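Local coordinates for glycosyl hydrolases family 31 family protein (Aspergillus niger, PDB 6DRU) that releases alpha-xylose from the non-reducing end of xyloglucan oligosaccharides as a family 31 glycoside hydrolase, at residues A[545-550]-A[641-646]; A[649-654]-A[701-706]; A[552-557]-A[587-592]. All coordinates share one frame; numbering follows the deposited sequence.

Interaction 1. Residues A[545-550]-A[641-646]. With NAG (2-acetamido-2-deoxy-beta-D-glucopyranose), chain E.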
loop_
_atom_site.group_PDB
_atom_site.type_symbol
_atom_site.label_atom_id
_atom_site.label_comp_id
_atom_site.label_asym_id
_atom_site.label_seq_id
_atom_site.Cartn_x
_atom_site.Cartn_y
_atom_site.Cartn_z
ATOM N N LEU A 545 -11.707 42.564 -24.604
ATOM C CA LEU A 545 -10.572 43.471 -24.447
ATOM C C LEU A 545 -10.936 44.669 -23.579
ATOM O O LEU A 545 -10.102 45.167 -22.815
ATOM C CB LEU A 545 -10.081 43.925 -25.825
ATOM C CG LEU A 545 -8.731 44.637 -25.966
ATOM C CD1 LEU A 545 -8.832 46.129 -25.673
ATOM C CD2 LEU A 545 -7.687 43.985 -25.074
ATOM N N ALA A 546 -12.177 45.149 -23.688
ATOM C CA ALA A 546 -12.612 46.268 -22.861
ATOM C C ALA A 546 -12.603 45.897 -21.383
ATOM O O ALA A 546 -12.264 46.724 -20.529
ATOM C CB ALA A 546 -14.004 46.730 -23.292
ATOM N N TRP A 547 -12.969 44.652 -21.063
ATOM C CA TRP A 547 -13.000 44.224 -19.668
ATOM C C TRP A 547 -11.601 44.173 -19.071
ATOM O O TRP A 547 -11.406 44.527 -17.902
ATOM C CB TRP A 547 -13.683 42.863 -19.553
ATOM C CG TRP A 547 -13.636 42.291 -18.170
ATOM C CD1 TRP A 547 -13.857 42.957 -16.999
ATOM C CD2 TRP A 547 -13.338 40.937 -17.811
ATOM N NE1 TRP A 547 -13.722 42.099 -15.933
ATOM C CE2 TRP A 547 -13.403 40.853 -16.406
ATOM C CE3 TRP A 547 -13.026 39.787 -18.542
ATOM C CZ2 TRP A 547 -13.166 39.666 -15.718
ATOM C CZ3 TRP A 547 -12.792 38.610 -17.858
ATOM C CH2 TRP A 547 -12.864 38.558 -16.460
ATOM N N THR A 548 -10.613 43.733 -19.856
ATOM C CA THR A 548 -9.253 43.618 -19.341
ATOM C C THR A 548 -8.672 44.967 -18.939
ATOM O O THR A 548 -7.693 45.005 -18.186
ATOM C CB THR A 548 -8.351 42.953 -20.380
ATOM O OG1 THR A 548 -8.198 43.822 -21.509
ATOM C CG2 THR A 548 -8.957 41.638 -20.839
ATOM N N THR A 549 -9.247 46.071 -19.425
ATOM C CA THR A 549 -8.826 47.388 -18.958
ATOM C C THR A 549 -9.060 47.546 -17.462
ATOM O O THR A 549 -8.275 48.211 -16.777
ATOM C CB THR A 549 -9.571 48.484 -19.723
ATOM O OG1 THR A 549 -9.587 48.169 -21.122
ATOM C CG2 THR A 549 -8.892 49.834 -19.519
ATOM N N PHE A 550 -10.123 46.938 -16.942
ATOM C CA PHE A 550 -10.466 47.057 -15.532
ATOM C C PHE A 550 -10.180 45.750 -14.801
ATOM O O PHE A 550 -11.035 45.224 -14.081
ATOM C CB PHE A 550 -11.929 47.476 -15.386
ATOM C CG PHE A 550 -12.263 48.739 -16.126
ATOM C CD1 PHE A 550 -12.108 49.974 -15.518
ATOM C CD2 PHE A 550 -12.715 48.694 -17.436
ATOM C CE1 PHE A 550 -12.404 51.137 -16.198
ATOM C CE2 PHE A 550 -13.014 49.854 -18.121
ATOM C CZ PHE A 550 -12.858 51.079 -17.502
ATOM N N GLN A 641 -20.728 38.339 -11.768
ATOM C CA GLN A 641 -20.254 39.021 -12.968
ATOM C C GLN A 641 -20.114 40.530 -12.781
ATOM O O GLN A 641 -19.835 41.236 -13.757
ATOM C CB GLN A 641 -21.180 38.728 -14.155
ATOM C CG GLN A 641 -21.349 37.244 -14.457
ATOM C CD GLN A 641 -22.270 36.987 -15.634
ATOM O OE1 GLN A 641 -22.873 35.920 -15.745
ATOM N NE2 GLN A 641 -22.379 37.967 -16.524
ATOM N N GLN A 642 -20.306 41.042 -11.567
ATOM C CA GLN A 642 -20.006 42.427 -11.235
ATOM C C GLN A 642 -19.016 42.461 -10.080
ATOM O O GLN A 642 -18.952 41.529 -9.272
ATOM C CB GLN A 642 -21.263 43.216 -10.843
ATOM C CG GLN A 642 -22.407 43.163 -11.839
ATOM C CD GLN A 642 -23.593 44.002 -11.392
ATOM O OE1 GLN A 642 -24.642 44.015 -12.038
ATOM N NE2 GLN A 642 -23.428 44.713 -10.282
ATOM N N TYR A 643 -18.247 43.544 -9.999
ATOM C CA TYR A 643 -17.255 43.668 -8.943
ATOM C C TYR A 643 -16.800 45.114 -8.850
ATOM O O TYR A 643 -16.984 45.906 -9.777
ATOM C CB TYR A 643 -16.050 42.755 -9.191
ATOM C CG TYR A 643 -15.260 43.102 -10.432
ATOM C CD1 TYR A 643 -15.649 42.634 -11.680
ATOM C CD2 TYR A 643 -14.119 43.893 -10.353
ATOM C CE1 TYR A 643 -14.928 42.947 -12.816
ATOM C CE2 TYR A 643 -13.393 44.211 -11.482
ATOM C CZ TYR A 643 -13.801 43.735 -12.711
ATOM O OH TYR A 643 -13.081 44.048 -13.842
ATOM N N MET A 644 -16.198 45.443 -7.712
ATOM C CA MET A 644 -15.569 46.740 -7.513
ATOM C C MET A 644 -14.093 46.622 -7.877
ATOM O O MET A 644 -13.346 45.886 -7.223
ATOM C CB MET A 644 -15.740 47.209 -6.068
ATOM C CG MET A 644 -17.174 47.581 -5.698
ATOM S SD MET A 644 -17.753 49.140 -6.401
ATOM C CE MET A 644 -16.691 50.318 -5.566
ATOM N N PHE A 645 -13.677 47.337 -8.919
ATOM C CA PHE A 645 -12.267 47.408 -9.298
ATOM C C PHE A 645 -11.659 48.599 -8.572
ATOM O O PHE A 645 -11.785 49.744 -9.013
ATOM C CB PHE A 645 -12.115 47.526 -10.809
ATOM C CG PHE A 645 -10.694 47.457 -11.276
ATOM C CD1 PHE A 645 -9.931 46.328 -11.042
ATOM C CD2 PHE A 645 -10.119 48.521 -11.950
ATOM C CE1 PHE A 645 -8.621 46.261 -11.469
ATOM C CE2 PHE A 645 -8.809 48.458 -12.381
ATOM C CZ PHE A 645 -8.059 47.326 -12.141
ATOM N N GLY A 646 -10.997 48.328 -7.454
ATOM C CA GLY A 646 -10.574 49.370 -6.553
ATOM C C GLY A 646 -11.745 49.860 -5.726
ATOM O O GLY A 646 -12.842 49.293 -5.769
HETATM C C1 NAG E . -25.788 34.164 -15.762
HETATM C C2 NAG E . -25.489 34.047 -17.243
HETATM C C3 NAG E . -25.918 32.746 -17.814
HETATM C C4 NAG E . -25.409 31.603 -16.968
HETATM C C5 NAG E . -25.855 31.807 -15.539
HETATM C C6 NAG E . -25.363 30.661 -14.679
HETATM C C7 NAG E . -25.366 36.102 -18.592
HETATM C C8 NAG E . -26.053 37.229 -19.329
HETATM N N2 NAG E . -26.135 35.105 -17.937
HETATM O O3 NAG E . -25.450 32.647 -19.139
HETATM O O4 NAG E . -25.917 30.383 -17.454
HETATM O O5 NAG E . -25.323 33.026 -15.077
HETATM O O6 NAG E . -24.597 31.157 -13.606
HETATM O O7 NAG E . -24.153 36.053 -18.558
#

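Interaction 2. Residues A[649-654]-A[701-706]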
loop_
_atom_site.group_PDB
_atom_site.type_symbol
_atom_site.label_atom_id
_atom_site.label_comp_id
_atom_site.label_asym_id
_atom_site.label_seq_id
_atom_site.Cartn_x
_atom_site.Cartn_y
_atom_site.Cartn_z
ATOM N N LEU A 649 -14.524 52.173 -8.598
ATOM C CA LEU A 649 -15.096 51.734 -9.864
ATOM C C LEU A 649 -15.929 50.474 -9.672
ATOM O O LEU A 649 -15.525 49.555 -8.957
ATOM C CB LEU A 649 -13.995 51.475 -10.893
ATOM C CG LEU A 649 -13.224 52.704 -11.379
ATOM C CD1 LEU A 649 -12.112 52.297 -12.328
ATOM C CD2 LEU A 649 -14.165 53.688 -12.052
ATOM N N LEU A 650 -17.097 50.439 -10.313
ATOM C CA LEU A 650 -17.943 49.252 -10.365
ATOM C C LEU A 650 -18.041 48.800 -11.816
ATOM O O LEU A 650 -18.528 49.549 -12.668
ATOM C CB LEU A 650 -19.332 49.532 -9.791
ATOM C CG LEU A 650 -20.350 48.400 -9.943
ATOM C CD1 LEU A 650 -20.167 47.369 -8.841
ATOM C CD2 LEU A 650 -21.773 48.937 -9.945
ATOM N N VAL A 651 -17.601 47.573 -12.089
ATOM C CA VAL A 651 -17.473 47.059 -13.447
ATOM C C VAL A 651 -18.440 45.900 -13.639
ATOM O O VAL A 651 -18.684 45.122 -12.710
ATOM C CB VAL A 651 -16.021 46.618 -13.738
ATOM C CG1 VAL A 651 -15.865 46.176 -15.186
ATOM C CG2 VAL A 651 -15.047 47.741 -13.407
ATOM N N SER A 652 -18.994 45.792 -14.849
ATOM C CA SER A 652 -19.872 44.680 -15.213
ATOM C C SER A 652 -19.752 44.456 -16.714
ATOM O O SER A 652 -20.320 45.217 -17.514
ATOM C CB SER A 652 -21.321 44.944 -14.814
ATOM O OG SER A 652 -22.167 43.896 -15.254
ATOM N N PRO A 653 -19.022 43.427 -17.139
ATOM C CA PRO A 653 -18.814 43.212 -18.575
ATOM C C PRO A 653 -20.075 42.717 -19.266
ATOM O O PRO A 653 -20.931 42.066 -18.665
ATOM C CB PRO A 653 -17.708 42.149 -18.625
ATOM C CG PRO A 653 -17.137 42.097 -17.242
ATOM C CD PRO A 653 -18.248 42.479 -16.324
ATOM N N VAL A 654 -20.173 43.034 -20.555
ATOM C CA VAL A 654 -21.263 42.540 -21.390
ATOM C C VAL A 654 -20.889 41.151 -21.890
ATOM O O VAL A 654 -19.893 40.983 -22.600
ATOM C CB VAL A 654 -21.548 43.494 -22.558
ATOM C CG1 VAL A 654 -22.518 42.856 -23.540
ATOM C CG2 VAL A 654 -22.106 44.809 -22.042
ATOM N N ILE A 701 -18.094 49.747 -22.111
ATOM C CA ILE A 701 -18.259 48.681 -21.124
ATOM C C ILE A 701 -18.949 49.270 -19.899
ATOM O O ILE A 701 -18.511 50.317 -19.402
ATOM C CB ILE A 701 -16.912 48.035 -20.742
ATOM C CG1 ILE A 701 -17.124 46.983 -19.651
ATOM C CG2 ILE A 701 -15.881 49.085 -20.330
ATOM C CD1 ILE A 701 -15.877 46.248 -19.270
ATOM N N PRO A 702 -20.023 48.654 -19.400
ATOM C CA PRO A 702 -20.749 49.235 -18.261
ATOM C C PRO A 702 -19.877 49.411 -17.027
ATOM O O PRO A 702 -19.456 48.434 -16.401
ATOM C CB PRO A 702 -21.878 48.226 -18.017
ATOM C CG PRO A 702 -22.078 47.560 -19.340
ATOM C CD PRO A 702 -20.711 47.476 -19.955
ATOM N N VAL A 703 -19.594 50.665 -16.683
ATOM C CA VAL A 703 -18.756 51.010 -15.540
ATOM C C VAL A 703 -19.359 52.225 -14.849
ATOM O O VAL A 703 -19.621 53.245 -15.493
ATOM C CB VAL A 703 -17.298 51.298 -15.957
ATOM C CG1 VAL A 703 -16.526 51.931 -14.806
ATOM C CG2 VAL A 703 -16.608 50.025 -16.421
ATOM N N PHE A 704 -19.589 52.113 -13.545
ATOM C CA PHE A 704 -19.990 53.229 -12.705
ATOM C C PHE A 704 -18.837 53.596 -11.783
ATOM O O PHE A 704 -17.858 52.858 -11.653
ATOM C CB PHE A 704 -21.237 52.886 -11.882
ATOM C CG PHE A 704 -22.429 52.509 -12.708
ATOM C CD1 PHE A 704 -22.546 51.235 -13.241
ATOM C CD2 PHE A 704 -23.439 53.424 -12.946
ATOM C CE1 PHE A 704 -23.643 50.885 -13.998
ATOM C CE2 PHE A 704 -24.539 53.076 -13.702
ATOM C CZ PHE A 704 -24.639 51.803 -14.225
ATOM N N HIS A 705 -18.954 54.750 -11.135
ATOM C CA HIS A 705 -17.911 55.161 -10.208
ATOM C C HIS A 705 -18.509 55.976 -9.073
ATOM O O HIS A 705 -19.461 56.734 -9.274
ATOM C CB HIS A 705 -16.806 55.954 -10.920
ATOM C CG HIS A 705 -17.230 57.309 -11.392
ATOM N ND1 HIS A 705 -17.244 58.415 -10.567
ATOM C CD2 HIS A 705 -17.639 57.742 -12.608
ATOM C CE1 HIS A 705 -17.649 59.468 -11.254
ATOM N NE2 HIS A 705 -17.895 59.086 -12.495
ATOM N N LEU A 706 -17.945 55.799 -7.882
ATOM C CA LEU A 706 -18.306 56.586 -6.716
ATOM C C LEU A 706 -17.398 57.802 -6.616
ATOM O O LEU A 706 -16.246 57.780 -7.062
ATOM C CB LEU A 706 -18.202 55.748 -5.441
ATOM C CG LEU A 706 -19.142 54.547 -5.350
ATOM C CD1 LEU A 706 -18.762 53.642 -4.189
ATOM C CD2 LEU A 706 -20.583 55.010 -5.222
#

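Interaction 3. Residues A[552-557]-A[587-592]. With XYS (alpha-D-xylopyranose), chain N.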
loop_
_atom_site.group_PDB
_atom_site.type_symbol
_atom_site.label_atom_id
_atom_site.label_comp_id
_atom_site.label_asym_id
_atom_site.label_seq_id
_atom_site.Cartn_x
_atom_site.Cartn_y
_atom_site.Cartn_z
ATOM N N PRO A 552 -6.600 43.613 -12.775
ATOM C CA PRO A 552 -5.285 43.920 -12.189
ATOM C C PRO A 552 -4.174 44.038 -13.214
ATOM O O PRO A 552 -3.264 44.858 -13.039
ATOM C CB PRO A 552 -5.056 42.746 -11.231
ATOM C CG PRO A 552 -6.431 42.360 -10.809
ATOM C CD PRO A 552 -7.287 42.534 -12.038
ATOM N N PHE A 553 -4.226 43.256 -14.290
ATOM C CA PHE A 553 -3.275 43.372 -15.384
ATOM C C PHE A 553 -4.019 43.232 -16.701
ATOM O O PHE A 553 -4.817 42.306 -16.869
ATOM C CB PHE A 553 -2.164 42.317 -15.280
ATOM C CG PHE A 553 -1.238 42.529 -14.116
ATOM C CD1 PHE A 553 -0.130 43.352 -14.237
ATOM C CD2 PHE A 553 -1.479 41.911 -12.898
ATOM C CE1 PHE A 553 0.724 43.556 -13.166
ATOM C CE2 PHE A 553 -0.630 42.111 -11.826
ATOM C CZ PHE A 553 0.472 42.934 -11.960
ATOM N N MET A 554 -3.764 44.154 -17.623
ATOM C CA MET A 554 -4.398 44.148 -18.935
ATOM C C MET A 554 -3.464 43.453 -19.919
ATOM O O MET A 554 -2.404 43.986 -20.262
ATOM C CB MET A 554 -4.717 45.570 -19.391
ATOM C CG MET A 554 -5.546 45.639 -20.661
ATOM S SD MET A 554 -5.557 47.283 -21.397
ATOM C CE MET A 554 -6.617 47.008 -22.812
ATOM N N ARG A 555 -3.854 42.261 -20.366
ATOM C CA ARG A 555 -3.034 41.474 -21.279
ATOM C C ARG A 555 -3.934 40.743 -22.262
ATOM O O ARG A 555 -4.944 40.153 -21.867
ATOM C CB ARG A 555 -2.152 40.474 -20.520
ATOM C CG ARG A 555 -1.680 39.296 -21.362
ATOM C CD ARG A 555 -0.755 38.377 -20.575
ATOM N NE ARG A 555 -0.664 37.043 -21.168
ATOM C CZ ARG A 555 -1.517 36.057 -20.907
ATOM N NH1 ARG A 555 -2.517 36.263 -20.064
ATOM N NH2 ARG A 555 -1.373 34.870 -21.484
ATOM N N THR A 556 -3.562 40.789 -23.537
ATOM C CA THR A 556 -4.242 40.047 -24.587
ATOM C C THR A 556 -3.373 38.875 -25.022
ATOM O O THR A 556 -2.142 38.975 -25.049
ATOM C CB THR A 556 -4.565 40.950 -25.783
ATOM O OG1 THR A 556 -5.230 40.185 -26.796
ATOM C CG2 THR A 556 -3.295 41.573 -26.357
ATOM N N HIS A 557 -4.023 37.764 -25.356
ATOM C CA HIS A 557 -3.338 36.535 -25.729
ATOM C C HIS A 557 -4.379 35.558 -26.254
ATOM O O HIS A 557 -5.562 35.652 -25.917
ATOM C CB HIS A 557 -2.580 35.928 -24.539
ATOM C CG HIS A 557 -1.910 34.626 -24.848
ATOM N ND1 HIS A 557 -0.901 34.510 -25.779
ATOM C CD2 HIS A 557 -2.108 33.382 -24.353
ATOM C CE1 HIS A 557 -0.505 33.252 -25.843
ATOM N NE2 HIS A 557 -1.221 32.546 -24.987
ATOM N N SER A 587 -8.570 52.952 -27.947
ATOM C CA SER A 587 -9.114 53.832 -26.917
ATOM C C SER A 587 -8.985 53.208 -25.534
ATOM O O SER A 587 -8.620 53.890 -24.568
ATOM C CB SER A 587 -10.576 54.157 -27.218
ATOM O OG SER A 587 -11.412 53.040 -26.967
ATOM N N TYR A 588 -9.272 51.909 -25.418
ATOM C CA TYR A 588 -9.135 51.240 -24.130
ATOM C C TYR A 588 -7.675 51.084 -23.728
ATOM O O TYR A 588 -7.366 51.049 -22.532
ATOM C CB TYR A 588 -9.839 49.885 -24.169
ATOM C CG TYR A 588 -11.336 49.991 -23.989
ATOM C CD1 TYR A 588 -11.886 50.235 -22.737
ATOM C CD2 TYR A 588 -12.199 49.862 -25.070
ATOM C CE1 TYR A 588 -13.253 50.340 -22.563
ATOM C CE2 TYR A 588 -13.568 49.964 -24.906
ATOM C CZ TYR A 588 -14.088 50.203 -23.651
ATOM O OH TYR A 588 -15.449 50.305 -23.480
ATOM N N ILE A 589 -6.768 50.984 -24.702
ATOM C CA ILE A 589 -5.341 50.987 -24.387
ATOM C C ILE A 589 -4.943 52.318 -23.762
ATOM O O ILE A 589 -4.215 52.360 -22.762
ATOM C CB ILE A 589 -4.511 50.681 -25.648
ATOM C CG1 ILE A 589 -4.731 49.233 -26.092
ATOM C CG2 ILE A 589 -3.034 50.944 -25.394
ATOM C CD1 ILE A 589 -3.957 48.852 -27.335
ATOM N N HIS A 590 -5.415 53.426 -24.338
ATOM C CA HIS A 590 -5.126 54.737 -23.767
ATOM C C HIS A 590 -5.804 54.919 -22.412
ATOM O O HIS A 590 -5.213 55.495 -21.492
ATOM C CB HIS A 590 -5.559 55.835 -24.736
ATOM C CG HIS A 590 -4.580 56.087 -25.840
ATOM N ND1 HIS A 590 -4.853 55.794 -27.159
ATOM C CD2 HIS A 590 -3.331 56.609 -25.820
ATOM C CE1 HIS A 590 -3.813 56.124 -27.905
ATOM N NE2 HIS A 590 -2.876 56.620 -27.117
ATOM N N LEU A 591 -7.044 54.443 -22.275
ATOM C CA LEU A 591 -7.733 54.528 -20.991
ATOM C C LEU A 591 -6.977 53.764 -19.910
ATOM O O LEU A 591 -6.934 54.192 -18.750
ATOM C CB LEU A 591 -9.161 53.997 -21.123
ATOM C CG LEU A 591 -9.974 53.903 -19.829
ATOM C CD1 LEU A 591 -10.121 55.275 -19.185
ATOM C CD2 LEU A 591 -11.337 53.276 -20.089
ATOM N N ARG A 592 -6.378 52.628 -20.275
ATOM C CA ARG A 592 -5.589 51.856 -19.321
ATOM C C ARG A 592 -4.438 52.686 -18.768
ATOM O O ARG A 592 -4.200 52.709 -17.554
ATOM C CB ARG A 592 -5.070 50.582 -19.989
ATOM C CG ARG A 592 -4.131 49.752 -19.128
ATOM C CD ARG A 592 -4.877 49.066 -17.998
ATOM N NE ARG A 592 -3.978 48.304 -17.138
ATOM C CZ ARG A 592 -4.382 47.533 -16.133
ATOM N NH1 ARG A 592 -5.675 47.422 -15.857
ATOM N NH2 ARG A 592 -3.494 46.875 -15.402
HETATM C C1 XYS N . -0.397 26.732 -22.744
HETATM C C2 XYS N . -0.676 28.113 -22.198
HETATM C C3 XYS N . -0.878 29.068 -23.354
HETATM C C4 XYS N . 0.302 28.982 -24.297
HETATM C C5 XYS N . 0.540 27.535 -24.672
HETATM O O1 XYS N . -1.481 26.317 -23.541
HETATM O O2 XYS N . -1.830 28.081 -21.394
HETATM O O3 XYS N . -0.998 30.384 -22.867
HETATM O O4 XYS N . 0.027 29.727 -25.459
HETATM O O5 XYS N . 0.782 26.767 -23.514
HETATM O O HOH W 1 -1.406 45.781 -17.093
#

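Interaction 1. Residues A[545-550]-A[641-646]
Trp547 and Phe550 meet Tyr643 and Phe645 where the family 31 TIM barrel joins the C-terminal beta domain. Helix 535-548 and the turn after it lie on one side. Strand 643-645 lies on the other. The Tyr643 hydroxyl sits between two polar groups of the barrel. It accepts a hydrogen bond from Trp547 NE1, with Trp547 NE1 to Tyr643 OH at 2.9 Å. The bond is clearly bent (130° at the hydrogen), with OH tilted out of the indole plane. Tyr643 OH also points at Phe550 O, which lies at the edge of the tyrosine ring, near its plane; the two oxygens are modelled too close for the details of that bond to be trusted. The Trp547 and Tyr643 rings meet rim to rim, with planes at 69°, so this is not a stack. Phe645 presents a ring face to the Phe550 backbone. Phe550 C lies 3.6 Å above the centre of the Phe645 ring, and Phe550 O is over the same face. Phe550 CB touches Phe645 CD2 at 4.0 Å, while the Phe550 ring turns away. At the far end of 641-646, Gln641 NE2 makes a weak hydrogen bond to NAG O7 (3.3 Å), part of a glycan attached to the protein. Gln641 OE1 is hydrogen-bonded to Asn637 and His158. Around the contact, Trp547 packs on Leu495 and Val499 of helix 492-508, and Tyr643 on Leu503. Phe550 lies against Leu591 of helix 582-594 and Leu649 and Val651 of strand 649-651.

Interaction 2. Residues A[649-654]-A[701-706]
Leu650 and Phe704 run alongside each other, both directed to one face of an antiparallel sheet in which they are cross-strand partners. Leu650 CD2 comes within 4.1 Å of Phe704 CD1. Val651 and Val703 form the next pair, a non-hydrogen-bonded one, on the other face of the sheet. They too run alongside each other, and Val651 CG2 lies 4.1 Å from Val703 CG2. Leu649 shares their face and crosses His705 at a slant, Leu649 CD2 lying 3.7 Å from His705 CB. Val651 CG1 also meets Ile701 CD1. Past the strands, the Val654 side chain crosses Pro702 at about a right angle, Val654 CG2 lying 3.7 Å from Pro702 CD. The same Pro702 CD sits 3.3 Å from Ser652 O. Leu650 and Phe704 are a hydrogen-bonded pair. Leu650 N to Phe704 O is 2.9 Å and nearly straight (176°). The return bond runs from Phe704 N to Leu650 O. Ser652 N adds a third, to Pro702 O at 3.1 Å. The pairing lies in the middle of the C-terminal sheet, between strands 643-645 and 677-679. Leu650 and Phe704 pack on Leu666 of strand 661-666 and on Trp677. Ile701 rests on Ala546 and Trp547 of helix 535-548.

Interaction 3. Residues A[552-557]-A[587-592]
Met554 and Arg592 run alongside each other with opposite headings between strand 554-555 and helix 582-594. This strand pairs with strand 252-254 in the TIM barrel, and the helix packs against its outside. Met554 is fully extended. Its CG is anti to the backbone N (chi1 -172°), and the chain stays straight beyond. Met554 SD lies 3.6 Å from Arg592 CB, beside the aliphatic part of the arginine. Met554 CE reaches on toward Ile589 CG1, at 4.4 Å. Arg592 also leaves its helix with CG anti to the backbone N, but then bends at chi2 (72°). Arg592 NE passes 3.6 Å from Met554 CB. One guanidinium face of Arg592 lies against Met554 N, which sits 3.5 Å above the plane, toward the rim. Arg592 NH2 donates to Pro552 O at 3.1 Å. The oxygen lies in the guanidinium plane, whereas NH2 stands above the carbonyl plane of Pro552. A water accepts from Met554 N and, weakly, from Arg592 NH2. Farther along the strand segment, His557 NE2 donates to xylose O4 (3.1 Å) and is hydrogen-bonded to xylose O3 (3.0 Å). His557 CB lies over one face of the Arg555 guanidinium, toward its rim. Arg555 is salt-bridged to Asp516 and makes a cation-pi contact with Trp484. Arg592 NE and NH1 also bond to carbonyls: NE to Leu250 O, and NH1 to Leu551 O and Thr549 O. Backbone oxygens thus satisfy a buried, presumably charged group. This ties the helix to the chain leading into strand 554-555, whose continuation carries a sugar ligand.

In the fold
All three contacts are buried. Interactions 1 and 2 share the C-terminal sheet, since strands 643-645 and 649-651 are neighbours in it. Interaction 1 joins that sheet to the barrel, while interaction 2 holds two strands within it. Interaction 3 lies wholly in the barrel, nested in the chain loop closed by interaction 1. A carbonyl of segment 545-550 is among those held by the arginine of interaction 3. Interactions 2 and 3 meet where Ile701 lies beside Tyr588. Their chemistry differs: interaction 1 uses aromatic rings round a hydroxyl, interaction 2 regular backbone bonds with apolar pairs, and interaction 3 an arginine gripping carbonyls. Interaction 3 alone includes a residue of the xylose pocket.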